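Local atomic coordinates of F-actin-capping protein subunit alpha (Plasmodium berghei, PDB entry 7A0H), a protein that probably caps the fast-growing barbed ends of actin filaments, blocking subunit exchange there without severing them, and assembles here as a homodimer. Residues A[87-92]-A[99-104]; A[115-120]-A[171-176]; A[152-157]-A[179-184]; A[165-170]-A[197-202]; A[186-191]-A[216-221]. All coordinates share one frame; numbering follows the deposited sequence.

Contact 1: A[87-92]-A[99-104]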
# COMPACT_ATOMS: atom_id res chain seq x y z
N ILE A 87 31.55 15.91 11.49
CA ILE A 87 32.02 14.86 10.59
C ILE A 87 31.08 14.90 9.41
O ILE A 87 29.86 15.07 9.60
CB ILE A 87 31.99 13.51 11.31
CG1 ILE A 87 33.36 13.17 11.83
CG2 ILE A 87 31.31 12.45 10.45
CD1 ILE A 87 33.29 11.98 12.79
N LEU A 88 31.63 14.88 8.20
CA LEU A 88 30.87 14.63 6.99
C LEU A 88 31.09 13.16 6.66
O LEU A 88 32.24 12.70 6.59
CB LEU A 88 31.36 15.47 5.81
CG LEU A 88 31.44 16.98 6.08
CD1 LEU A 88 32.18 17.73 4.95
CD2 LEU A 88 30.07 17.59 6.25
N ALA A 89 30.00 12.45 6.48
CA ALA A 89 30.02 11.01 6.27
C ALA A 89 29.63 10.77 4.83
O ALA A 89 28.63 11.32 4.32
CB ALA A 89 29.08 10.27 7.21
N ASN A 90 30.43 9.96 4.17
CA ASN A 90 30.12 9.52 2.82
C ASN A 90 29.34 8.22 2.94
O ASN A 90 29.79 7.29 3.62
CB ASN A 90 31.41 9.32 2.04
CG ASN A 90 31.16 9.33 0.59
OD1 ASN A 90 30.10 8.89 0.14
ND2 ASN A 90 32.09 9.89 -0.17
N VAL A 91 28.20 8.14 2.29
CA VAL A 91 27.34 6.99 2.55
C VAL A 91 27.13 6.13 1.32
O VAL A 91 27.10 6.62 0.19
CB VAL A 91 25.98 7.52 3.11
CG1 VAL A 91 24.94 6.63 2.83
CG2 VAL A 91 26.10 7.77 4.66
N ASN A 92 26.90 4.83 1.53
CA ASN A 92 26.36 4.00 0.45
C ASN A 92 24.86 3.81 0.70
O ASN A 92 24.45 3.16 1.69
CB ASN A 92 27.06 2.65 0.31
CG ASN A 92 26.55 1.85 -0.91
OD1 ASN A 92 25.41 2.06 -1.36
ND2 ASN A 92 27.45 0.99 -1.52
N ILE A 99 30.85 4.72 4.36
CA ILE A 99 32.03 4.24 3.65
C ILE A 99 33.21 5.17 3.77
O ILE A 99 34.30 4.82 3.33
CB ILE A 99 31.72 3.97 2.16
CG1 ILE A 99 31.20 5.24 1.44
CG2 ILE A 99 30.62 2.97 2.06
CD1 ILE A 99 30.92 5.09 -0.10
N ASP A 100 33.05 6.36 4.34
CA ASP A 100 34.20 7.24 4.58
C ASP A 100 33.72 8.38 5.47
O ASP A 100 32.53 8.69 5.53
CB ASP A 100 34.79 7.68 3.21
CG ASP A 100 36.13 8.34 3.30
OD1 ASP A 100 37.04 7.87 4.07
OD2 ASP A 100 36.29 9.31 2.51
N THR A 101 34.64 8.99 6.18
CA THR A 101 34.26 10.15 6.97
C THR A 101 35.35 11.18 6.84
O THR A 101 36.53 10.84 6.76
CB THR A 101 34.05 9.83 8.43
OG1 THR A 101 35.25 9.26 8.92
CG2 THR A 101 32.94 8.84 8.62
N THR A 102 34.92 12.44 6.79
CA THR A 102 35.84 13.57 6.66
C THR A 102 35.53 14.50 7.84
O THR A 102 34.47 15.13 7.86
CB THR A 102 35.61 14.34 5.36
OG1 THR A 102 35.55 13.44 4.26
CG2 THR A 102 36.70 15.42 5.21
N PRO A 103 36.44 14.59 8.80
CA PRO A 103 36.21 15.40 9.99
C PRO A 103 36.30 16.90 9.74
O PRO A 103 37.15 17.39 9.00
CB PRO A 103 37.35 14.96 10.92
CG PRO A 103 38.46 14.52 9.93
CD PRO A 103 37.75 13.91 8.77
N LEU A 104 35.47 17.65 10.40
CA LEU A 104 35.64 19.09 10.33
C LEU A 104 36.61 19.51 11.40
O LEU A 104 36.72 18.87 12.45
CB LEU A 104 34.29 19.79 10.51
CG LEU A 104 33.23 19.31 9.51
CD1 LEU A 104 32.03 20.03 9.89
CD2 LEU A 104 33.57 19.58 8.02
O HOH W 1 34.17 10.58 1.05
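Strands 87-92 and 99-103 run antiparallel, and the tight part of their contact is the backbone ladder. L88 and T102 form a hydrogen-bonded pair that exchanges two bonds: the L88 N to T102 O bond is nearly straight at 173°, and T102 N to L88 O measures 2.7 Å, the donor lying nearly along the C=O axis. Further along, N90 N donates to D100 O at 2.8 Å. The N90 carbonyl is then shared: I99 N binds N90 O at 2.9 Å, whereas D100 N reaches it only weakly. Both residues sit across from N90, a classic beta bulge. I99 holds CG1 in the crowded position between its backbone N and carbonyl carbon (chi1 58°), which brings CG1 to 3.3 Å from N90 O. At the other end, L88 CD1 meets L104 CD2 at 3.8 Å, the two side chains crossing at about a right angle, with L79 and L81 of strand 79-82 beside them. The opposite face, with I87, A89 and T101, packs on F62 and I68. The looser, solvent side is the face bearing N90 and D100, where the polar ends meet only through a water: it accepts from N90 ND2 at 2.5 Å and donates to D100 OD2. N92 OD1 takes the backbone N of K95. This is a bulged antiparallel beta hairpin whose strand 97-103 ends the four-stranded sheet within the chain.

Contact 2: A[115-120]-A[171-176]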
# COMPACT_ATOMS: atom_id res chain seq x y z
N LYS A 115 25.88 28.00 19.39
CA LYS A 115 25.44 27.95 20.78
C LYS A 115 23.95 27.68 20.85
O LYS A 115 23.48 26.84 21.64
CB LYS A 115 25.79 29.28 21.45
CG LYS A 115 27.24 29.49 21.87
CD LYS A 115 27.39 30.83 22.65
CE LYS A 115 28.84 31.17 22.99
NZ LYS A 115 29.17 32.64 22.80
N TYR A 116 23.18 28.26 19.93
CA TYR A 116 21.78 27.88 19.83
C TYR A 116 21.62 26.40 19.54
O TYR A 116 20.81 25.72 20.19
CB TYR A 116 21.16 28.72 18.73
CG TYR A 116 20.70 30.11 19.16
CD1 TYR A 116 19.46 30.32 19.73
CD2 TYR A 116 21.52 31.20 19.00
CE1 TYR A 116 19.01 31.59 20.10
CE2 TYR A 116 21.10 32.46 19.36
CZ TYR A 116 19.84 32.64 19.92
OH TYR A 116 19.42 33.86 20.28
N ARG A 117 22.42 25.87 18.58
CA ARG A 117 22.32 24.46 18.16
C ARG A 117 22.67 23.55 19.31
O ARG A 117 22.00 22.51 19.54
CB ARG A 117 23.25 24.20 16.94
CG ARG A 117 22.98 22.78 16.20
CD ARG A 117 24.19 22.25 15.38
NE ARG A 117 25.25 21.88 16.30
CZ ARG A 117 25.27 20.79 17.06
NH1 ARG A 117 24.30 19.88 17.00
NH2 ARG A 117 26.30 20.62 17.87
N VAL A 118 23.75 23.88 20.01
CA VAL A 118 24.17 23.02 21.12
C VAL A 118 23.04 22.97 22.15
O VAL A 118 22.64 21.87 22.59
CB VAL A 118 25.48 23.50 21.72
CG1 VAL A 118 25.75 22.81 23.01
CG2 VAL A 118 26.74 23.20 20.72
N ALA A 119 22.50 24.15 22.53
CA ALA A 119 21.44 24.21 23.53
C ALA A 119 20.20 23.46 23.04
O ALA A 119 19.56 22.69 23.78
CB ALA A 119 21.05 25.67 23.83
N CYS A 120 19.79 23.73 21.81
CA CYS A 120 18.65 22.97 21.33
C CYS A 120 18.94 21.47 21.29
O CYS A 120 18.05 20.67 21.58
CB CYS A 120 18.24 23.42 19.99
SG CYS A 120 17.44 25.06 19.88
N TYR A 171 19.16 33.06 10.83
CA TYR A 171 19.58 31.77 11.34
C TYR A 171 18.52 30.71 11.10
O TYR A 171 17.37 31.02 10.82
CB TYR A 171 19.89 31.74 12.82
CG TYR A 171 21.03 32.58 13.31
CD1 TYR A 171 22.09 32.92 12.46
CD2 TYR A 171 21.07 33.01 14.61
CE1 TYR A 171 23.13 33.70 12.90
CE2 TYR A 171 22.11 33.79 15.08
CZ TYR A 171 23.14 34.13 14.22
OH TYR A 171 24.17 34.90 14.70
N ASN A 172 18.93 29.45 11.19
CA ASN A 172 17.96 28.40 10.95
C ASN A 172 18.34 27.19 11.77
O ASN A 172 19.52 26.85 11.89
CB ASN A 172 17.86 28.04 9.46
CG ASN A 172 16.75 27.06 9.21
OD1 ASN A 172 15.59 27.44 8.94
ND2 ASN A 172 17.06 25.77 9.39
N LEU A 173 17.38 26.63 12.42
CA LEU A 173 17.64 25.42 13.16
C LEU A 173 16.59 24.38 12.77
O LEU A 173 15.38 24.67 12.72
CB LEU A 173 17.62 25.69 14.64
CG LEU A 173 18.69 26.53 15.33
CD1 LEU A 173 18.00 26.92 16.70
CD2 LEU A 173 19.95 25.80 15.57
N PHE A 174 17.07 23.17 12.58
CA PHE A 174 16.26 22.06 12.18
C PHE A 174 16.48 21.01 13.21
O PHE A 174 17.63 20.61 13.44
CB PHE A 174 16.64 21.58 10.81
CG PHE A 174 15.74 20.47 10.27
CD1 PHE A 174 14.47 20.76 9.85
CD2 PHE A 174 16.19 19.14 10.19
CE1 PHE A 174 13.62 19.78 9.32
CE2 PHE A 174 15.35 18.12 9.65
CZ PHE A 174 14.09 18.44 9.20
N LEU A 175 15.39 20.64 13.90
CA LEU A 175 15.41 19.72 15.04
C LEU A 175 14.67 18.50 14.59
O LEU A 175 13.56 18.64 14.02
CB LEU A 175 14.72 20.28 16.31
CG LEU A 175 15.25 21.55 17.00
CD1 LEU A 175 14.67 22.75 16.29
CD2 LEU A 175 14.98 21.61 18.54
N LEU A 176 15.20 17.34 14.93
CA LEU A 176 14.71 16.09 14.35
C LEU A 176 14.85 14.91 15.30
O LEU A 176 15.93 14.66 15.91
CB LEU A 176 15.50 15.76 13.07
CG LEU A 176 15.21 14.45 12.27
CD1 LEU A 176 13.82 14.50 11.68
CD2 LEU A 176 16.30 14.33 11.11
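Apolar contacts carry this junction, and L173 supplies most of them. Its CG stands anti to the carbonyl carbon (chi1 -68°), so the branched end rises from strand 170-183 against helix 112-131 and its two methyls part. CD1 lies 3.7 Å from C120 SG and also touches Y116 CB at 4.2 Å, so that it meets two residues one helical turn apart. CD2 goes to R117, resting 3.8 Å from R117 CA against the helix backbone. Two residues further along the strand, L175 CD2 reaches C120 CB at 4.0 Å, while its side chain also packs on L251 of helix 243-266. Helix and strand run nearly parallel, with an angle of 20° between directions and axes 9.5 Å apart, as in the packing of a helix on one face of a beta-sheet. Aromatic contacts continue the core beyond the two segments: the Y116 ring makes edge-to-face pairs with F246 and F200. The polar end of R117 is buried too, but turned away from the leucines. Its side chain sets off anti to the backbone N (chi1 -168°) and bends at chi3, and the guanidinium forms a salt bridge through NE with E114 and is hydrogen-bonded through NH1 to N84 OD1 and V162 O.

Contact 3: A[152-157]-A[179-184]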
# COMPACT_ATOMS: atom_id res chain seq x y z
N HIS A 152 10.84 -13.42 21.06
CA HIS A 152 9.99 -12.44 21.72
C HIS A 152 10.76 -11.15 21.95
O HIS A 152 11.93 -11.16 22.34
CB HIS A 152 9.46 -12.98 23.06
CG HIS A 152 8.53 -12.04 23.79
ND1 HIS A 152 8.83 -11.48 25.01
CD2 HIS A 152 7.30 -11.58 23.46
CE1 HIS A 152 7.84 -10.70 25.40
NE2 HIS A 152 6.89 -10.74 24.48
N GLY A 153 10.11 -10.03 21.67
CA GLY A 153 10.67 -8.73 21.95
C GLY A 153 10.83 -7.87 20.71
O GLY A 153 10.72 -8.34 19.57
N LEU A 154 11.10 -6.60 20.98
CA LEU A 154 11.26 -5.56 19.99
C LEU A 154 12.70 -5.06 20.02
O LEU A 154 13.37 -5.06 21.06
CB LEU A 154 10.33 -4.36 20.27
CG LEU A 154 8.96 -4.15 19.60
CD1 LEU A 154 8.31 -2.87 20.22
CD2 LEU A 154 9.09 -4.05 18.09
N ASN A 155 13.17 -4.66 18.86
CA ASN A 155 14.41 -3.91 18.71
C ASN A 155 13.95 -2.53 18.27
O ASN A 155 13.14 -2.42 17.36
CB ASN A 155 15.32 -4.60 17.70
CG ASN A 155 16.68 -3.97 17.64
OD1 ASN A 155 17.27 -3.63 18.65
ND2 ASN A 155 17.19 -3.83 16.42
N VAL A 156 14.39 -1.50 18.97
CA VAL A 156 14.00 -0.13 18.66
C VAL A 156 15.26 0.71 18.45
O VAL A 156 16.19 0.64 19.25
CB VAL A 156 13.09 0.44 19.76
CG1 VAL A 156 13.75 0.31 21.11
CG2 VAL A 156 12.71 1.89 19.45
N LYS A 157 15.30 1.47 17.33
CA LYS A 157 16.44 2.34 17.02
C LYS A 157 15.97 3.78 17.01
O LYS A 157 15.00 4.10 16.29
CB LYS A 157 17.08 1.99 15.66
CG LYS A 157 17.68 0.54 15.57
CD LYS A 157 18.29 0.24 14.18
CE LYS A 157 19.09 -1.07 14.18
NZ LYS A 157 20.38 -1.02 14.98
N CYS A 179 12.49 7.44 15.36
CA CYS A 179 12.46 6.10 15.96
C CYS A 179 11.93 5.11 14.92
O CYS A 179 10.99 5.38 14.16
CB CYS A 179 11.63 6.03 17.30
SG CYS A 179 12.40 6.85 18.85
N ASP A 180 12.57 3.95 14.91
CA ASP A 180 12.30 2.84 14.01
C ASP A 180 12.19 1.59 14.87
O ASP A 180 13.07 1.32 15.71
CB ASP A 180 13.41 2.65 12.95
CG ASP A 180 13.40 3.74 11.87
OD1 ASP A 180 12.36 4.16 11.31
OD2 ASP A 180 14.49 4.20 11.61
N ARG A 181 11.13 0.84 14.67
CA ARG A 181 10.82 -0.36 15.44
C ARG A 181 10.93 -1.57 14.53
O ARG A 181 10.52 -1.52 13.37
CB ARG A 181 9.41 -0.20 16.00
CG ARG A 181 9.29 1.00 17.04
CD ARG A 181 7.82 1.31 17.58
NE ARG A 181 7.20 0.10 18.09
CZ ARG A 181 6.25 -0.59 17.45
NH1 ARG A 181 5.76 -0.17 16.30
NH2 ARG A 181 5.80 -1.71 17.98
N TYR A 182 11.52 -2.65 15.04
CA TYR A 182 11.78 -3.86 14.32
C TYR A 182 11.16 -5.02 15.07
O TYR A 182 11.38 -5.18 16.28
CB TYR A 182 13.31 -4.09 14.17
CG TYR A 182 13.90 -3.00 13.32
CD1 TYR A 182 14.00 -3.14 11.92
CD2 TYR A 182 14.28 -1.79 13.90
CE1 TYR A 182 14.49 -2.13 11.14
CE2 TYR A 182 14.77 -0.76 13.13
CZ TYR A 182 14.86 -0.92 11.75
OH TYR A 182 15.32 0.13 11.02
N TYR A 183 10.40 -5.83 14.34
CA TYR A 183 9.89 -7.08 14.88
C TYR A 183 10.90 -8.18 14.67
O TYR A 183 11.66 -8.18 13.69
CB TYR A 183 8.55 -7.44 14.27
CG TYR A 183 7.40 -6.52 14.70
CD1 TYR A 183 7.47 -5.74 15.87
CD2 TYR A 183 6.25 -6.42 13.93
CE1 TYR A 183 6.39 -4.89 16.25
CE2 TYR A 183 5.18 -5.59 14.29
CZ TYR A 183 5.25 -4.83 15.43
OH TYR A 183 4.17 -4.02 15.74
N LEU A 184 10.89 -9.14 15.59
CA LEU A 184 11.93 -10.16 15.56
C LEU A 184 13.21 -9.34 15.72
O LEU A 184 13.40 -8.73 16.78
CB LEU A 184 11.85 -10.98 14.29
CG LEU A 184 10.49 -11.71 14.31
CD1 LEU A 184 10.17 -12.46 13.01
CD2 LEU A 184 10.43 -12.66 15.51
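Four main-chain hydrogen bonds satisfy the facing amides and carbonyls of N155, K157, D180 and Y182. In the first pair Y182 N binds N155 O at 2.8 Å, almost along the C=O axis, while the return bond from N155 N to Y182 O is longer at 3.2 Å but straight, the donor lying in the carbonyl plane. K157 and D180 are held more evenly: K157 N to D180 O and D180 N to K157 O both measure 2.8 Å. V156 and R181 form the non-hydrogen-bonded pair between these two, with V156 CA adding a C-H...O contact to D180 O.

The charged side chains find their partners elsewhere. D180 OD1 forms a salt bridge with R193, and R181 NH1 is hydrogen-bonded to S190 OG, both on the neighbouring strand 187-200. K157 NZ has a weak bond to Y67 OH, and on the way there its CD passes 3.8 Å from Y182 CE2, the two side chains crossing at about a right angle. On the face bearing V156 and R181, L154 CD1 comes to the edge of the R181 guanidinium, 3.6 Å from NH2. Packing is tight around L154 CD2, which lies 3.2 Å from Y183 CD1 at the edge of that ring and 3.1 Å from Y182 O. I283 and N279 of the second subunit pack on R181 and Y183, and C179 belongs to the disulfide with C158. Strands 154-167 and 170-183 form a long antiparallel beta hairpin, here paired at its open end in the five-stranded sheet beside the dimer interface.

Contact 4: A[165-170]-A[197-202]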
# COMPACT_ATOMS: atom_id res chain seq x y z
N SER A 165 22.11 26.37 10.18
CA SER A 165 22.64 27.06 9.00
C SER A 165 22.24 28.52 9.10
O SER A 165 21.38 28.90 9.91
CB SER A 165 22.13 26.43 7.66
OG SER A 165 20.69 26.33 7.69
N GLU A 166 22.83 29.33 8.23
CA GLU A 166 22.83 30.79 8.35
C GLU A 166 22.65 31.35 6.94
O GLU A 166 23.61 31.36 6.17
CB GLU A 166 24.12 31.28 8.99
CG GLU A 166 24.52 32.73 8.62
CD GLU A 166 25.41 33.38 9.67
OE1 GLU A 166 26.02 32.63 10.49
OE2 GLU A 166 25.49 34.64 9.69
N CYS A 167 21.44 31.82 6.63
CA CYS A 167 21.06 32.29 5.29
C CYS A 167 20.88 33.81 5.30
O CYS A 167 19.81 34.32 5.66
CB CYS A 167 19.78 31.55 4.83
SG CYS A 167 18.38 31.29 6.05
N GLU A 168 21.92 34.54 4.90
CA GLU A 168 21.87 36.00 4.75
C GLU A 168 21.73 36.68 6.11
O GLU A 168 20.95 37.62 6.26
CB GLU A 168 20.75 36.46 3.81
CG GLU A 168 20.96 36.10 2.33
CD GLU A 168 20.70 37.26 1.37
OE1 GLU A 168 19.77 38.06 1.65
OE2 GLU A 168 21.41 37.39 0.33
N ASN A 169 22.47 36.18 7.09
CA ASN A 169 22.46 36.61 8.49
C ASN A 169 21.18 36.18 9.23
O ASN A 169 21.08 36.39 10.45
CB ASN A 169 22.69 38.12 8.61
CG ASN A 169 22.40 38.67 10.00
OD1 ASN A 169 22.75 38.05 11.01
ND2 ASN A 169 21.74 39.82 10.05
N LYS A 170 20.23 35.51 8.55
CA LYS A 170 19.10 34.87 9.22
C LYS A 170 19.43 33.42 9.58
O LYS A 170 19.94 32.66 8.76
CB LYS A 170 17.85 34.93 8.35
CG LYS A 170 16.60 34.69 9.15
CD LYS A 170 15.40 35.44 8.57
CE LYS A 170 14.15 35.28 9.45
NZ LYS A 170 12.87 35.23 8.62
N ASN A 197 11.50 23.04 12.26
CA ASN A 197 12.34 24.12 11.76
C ASN A 197 11.98 25.48 12.38
O ASN A 197 10.80 25.83 12.57
CB ASN A 197 12.17 24.20 10.26
CG ASN A 197 13.28 24.93 9.61
OD1 ASN A 197 14.41 24.47 9.56
ND2 ASN A 197 12.97 26.11 9.10
N VAL A 198 13.00 26.26 12.69
CA VAL A 198 12.77 27.65 13.04
C VAL A 198 13.77 28.51 12.29
O VAL A 198 14.98 28.23 12.29
CB VAL A 198 12.85 27.96 14.56
CG1 VAL A 198 14.10 27.49 15.11
CG2 VAL A 198 12.77 29.45 14.78
N ASN A 199 13.27 29.56 11.66
CA ASN A 199 14.13 30.49 10.94
C ASN A 199 13.97 31.84 11.64
O ASN A 199 12.87 32.39 11.67
CB ASN A 199 13.72 30.53 9.45
CG ASN A 199 14.73 31.29 8.61
OD1 ASN A 199 15.91 30.91 8.54
ND2 ASN A 199 14.29 32.42 8.05
N PHE A 200 15.08 32.42 12.12
CA PHE A 200 14.97 33.48 13.12
C PHE A 200 16.23 34.35 13.15
O PHE A 200 17.32 33.92 12.77
CB PHE A 200 14.75 32.91 14.53
CG PHE A 200 15.96 32.28 15.09
CD1 PHE A 200 16.62 32.87 16.13
CD2 PHE A 200 16.45 31.09 14.57
CE1 PHE A 200 17.80 32.28 16.63
CE2 PHE A 200 17.62 30.49 15.08
CZ PHE A 200 18.31 31.09 16.08
N LEU A 201 16.05 35.56 13.67
CA LEU A 201 17.16 36.44 14.03
C LEU A 201 17.45 36.38 15.53
O LEU A 201 16.57 36.13 16.36
CB LEU A 201 16.86 37.88 13.64
CG LEU A 201 16.85 38.13 12.15
CD1 LEU A 201 16.08 39.40 11.94
CD2 LEU A 201 18.35 38.14 11.55
N GLU A 202 18.69 36.71 15.88
CA GLU A 202 19.07 36.82 17.29
C GLU A 202 18.16 37.77 18.05
O GLU A 202 17.82 37.53 19.21
CB GLU A 202 20.51 37.31 17.37
CG GLU A 202 21.19 37.06 18.67
CD GLU A 202 22.67 37.25 18.56
OE1 GLU A 202 23.20 37.25 17.39
OE2 GLU A 202 23.28 37.41 19.64
O HOH W 2 20.97 37.78 13.88
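K170 and N199 make the closest approach, their side chains crossing at about a right angle. The aliphatic part of K170 runs past the N199 amide, with K170 CG 3.8 Å from F200 O as well. C167 SG comes up to the same amide group. Beside them L201 CD2 points into the turn, 3.4 Å from N169 O and 4.1 Å from K170 CA, so one methyl covers the backbone at the end of the hairpin. A water, which accepts from E202 N at 3.2 Å, also makes a long, weak bond to N169 OD1.

What positions these groups is a type I' turn from C167 to K170. It is closed in both directions, with C167 N to K170 O at 2.7 Å and K170 N to C167 O at 3.2 Å, and both E168 and N169 take positive phi. K170 then leaves with CG anti to its backbone N (chi1 -162°), which sends the chain across toward N199. On the other side, D204 OD2 accepts from L201 N just past the end of strand 187-200. The tight turn joins strands 154-167 and 170-183; strand 170-183 pairs in turn with 187-200, from which F200 meets F246 of helix 243-266, while E202 touches I112 and Y116 of helix 112-131.

Contact 5: A[186-191]-A[216-221]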
# COMPACT_ATOMS: atom_id res chain seq x y z
N ASN A 186 14.91 -7.99 12.41
CA ASN A 186 15.14 -7.25 11.18
C ASN A 186 13.90 -7.00 10.33
O ASN A 186 14.03 -6.43 9.24
CB ASN A 186 16.21 -7.99 10.36
CG ASN A 186 15.75 -9.38 9.93
OD1 ASN A 186 14.83 -9.97 10.50
ND2 ASN A 186 16.44 -9.93 8.93
N PHE A 187 12.71 -7.32 10.79
CA PHE A 187 11.51 -6.95 10.06
C PHE A 187 11.13 -5.53 10.48
O PHE A 187 10.76 -5.31 11.63
CB PHE A 187 10.35 -7.91 10.34
CG PHE A 187 10.54 -9.32 9.78
CD1 PHE A 187 11.53 -10.17 10.27
CD2 PHE A 187 9.67 -9.80 8.80
CE1 PHE A 187 11.67 -11.46 9.76
CE2 PHE A 187 9.80 -11.10 8.29
CZ PHE A 187 10.80 -11.93 8.77
N HIS A 188 11.21 -4.57 9.55
CA HIS A 188 10.96 -3.18 9.93
C HIS A 188 9.48 -2.97 10.20
O HIS A 188 8.66 -3.06 9.29
CB HIS A 188 11.41 -2.24 8.83
CG HIS A 188 11.14 -0.80 9.16
ND1 HIS A 188 10.28 -0.02 8.43
CD2 HIS A 188 11.61 -0.02 10.15
CE1 HIS A 188 10.24 1.19 8.95
NE2 HIS A 188 11.04 1.22 9.99
N ALA A 189 9.14 -2.58 11.41
CA ALA A 189 7.73 -2.48 11.77
C ALA A 189 7.13 -1.09 11.60
O ALA A 189 5.99 -0.97 11.15
CB ALA A 189 7.54 -2.99 13.19
N SER A 190 7.86 -0.05 12.00
CA SER A 190 7.31 1.30 11.97
C SER A 190 8.44 2.30 11.90
O SER A 190 9.58 2.05 12.37
CB SER A 190 6.46 1.63 13.22
OG SER A 190 7.16 1.31 14.43
N SER A 191 8.08 3.49 11.40
CA SER A 191 8.89 4.68 11.62
C SER A 191 8.10 5.84 12.25
O SER A 191 6.96 6.14 11.85
CB SER A 191 9.46 5.16 10.33
OG SER A 191 8.34 5.46 9.50
N VAL A 216 4.33 5.89 10.34
CA VAL A 216 4.15 4.94 9.24
C VAL A 216 4.16 3.55 9.82
O VAL A 216 5.19 3.11 10.38
CB VAL A 216 5.25 4.99 8.15
CG1 VAL A 216 4.83 4.09 6.94
CG2 VAL A 216 5.56 6.39 7.68
N LEU A 217 3.07 2.81 9.61
CA LEU A 217 3.05 1.39 9.92
C LEU A 217 3.46 0.68 8.62
O LEU A 217 2.93 0.99 7.52
CB LEU A 217 1.67 0.94 10.38
CG LEU A 217 1.48 -0.52 10.86
CD1 LEU A 217 2.32 -0.77 12.23
CD2 LEU A 217 0.04 -0.89 11.00
N THR A 218 4.43 -0.23 8.74
CA THR A 218 5.01 -0.92 7.60
C THR A 218 5.01 -2.44 7.73
O THR A 218 5.30 -3.11 6.74
CB THR A 218 6.46 -0.44 7.31
OG1 THR A 218 7.38 -0.70 8.40
CG2 THR A 218 6.48 1.03 6.92
N TYR A 219 4.67 -3.00 8.89
CA TYR A 219 4.46 -4.42 9.06
C TYR A 219 3.08 -4.59 9.67
O TYR A 219 2.78 -3.97 10.70
CB TYR A 219 5.52 -5.07 9.91
CG TYR A 219 5.76 -6.52 9.50
CD1 TYR A 219 6.41 -6.82 8.31
CD2 TYR A 219 5.34 -7.58 10.30
CE1 TYR A 219 6.64 -8.13 7.92
CE2 TYR A 219 5.57 -8.90 9.92
CZ TYR A 219 6.21 -9.16 8.72
OH TYR A 219 6.44 -10.46 8.32
N PHE A 220 2.27 -5.46 9.07
CA PHE A 220 0.89 -5.65 9.51
C PHE A 220 0.40 -6.99 8.99
O PHE A 220 0.23 -7.19 7.77
CB PHE A 220 0.01 -4.49 9.03
CG PHE A 220 -1.47 -4.63 9.42
CD1 PHE A 220 -1.86 -4.58 10.74
CD2 PHE A 220 -2.46 -4.83 8.45
CE1 PHE A 220 -3.21 -4.72 11.10
CE2 PHE A 220 -3.81 -4.97 8.80
CZ PHE A 220 -4.19 -4.90 10.15
N GLU A 221 0.22 -7.92 9.92
CA GLU A 221 -0.28 -9.25 9.60
C GLU A 221 0.64 -9.89 8.57
O GLU A 221 0.24 -10.36 7.50
CB GLU A 221 -1.72 -9.14 9.17
CG GLU A 221 -2.49 -8.48 10.28
CD GLU A 221 -3.95 -8.68 10.20
OE1 GLU A 221 -4.41 -9.10 9.12
OE2 GLU A 221 -4.63 -8.43 11.23
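A189 O is gripped by two backbone donors: T218 N at 3.0 Å, standing above the carbonyl plane, and Y219 N at 3.3 Å in a bent, weak bond. The preceding carbonyl is held by a side chain instead. T218 OG1, in the crowded position between its backbone N and carbonyl carbon (chi1 62°), donates to H188 O at 2.8 Å, also from above the plane, and lies 3.0 Å from H188 ND1. Regular pairing resumes at S191 and V216, where S191 N binds V216 O at 3.1 Å and V216 N binds S191 O at 3.0 Å, both donors in the carbonyl planes. F187 turns its edge toward the face of Y219 in an offset edge-to-face pair, planes at 77°, with F187 CD2 3.5 Å from Y219 CZ. The buried side by S190 and L217 receives I283 and L276 of the second subunit. On its other edge strand 187-200 bulges against strand 170-183, where A189 and S190 both face R181 in a classic beta bulge. The contact itself forms the open end of the antiparallel hairpin 187-200/206-220, inside the five-stranded sheet and against the second subunit.

In the fold
From the N terminus, contact 1 comes first and closes the short hairpin 87-103 of the four-stranded sheet; it is complete before any other opens. Helix 112-131 follows, and contact 2 lays it on strand 170-183, bridging 50 residues. Within that span begins strand 154-167, so contacts 3 and 4, which pair or approach its two ends, both cross contact 2 and each other. Contact 5 closes the next hairpin, opening after contact 3 is shut but crossing contact 4. Contacts 2 and 4 adjoin at one end of the five-stranded sheet, through Y171 and F200; contacts 3 and 5 adjoin at the other, both touching the second subunit, their centres about 37 and 36 Å from contact 4.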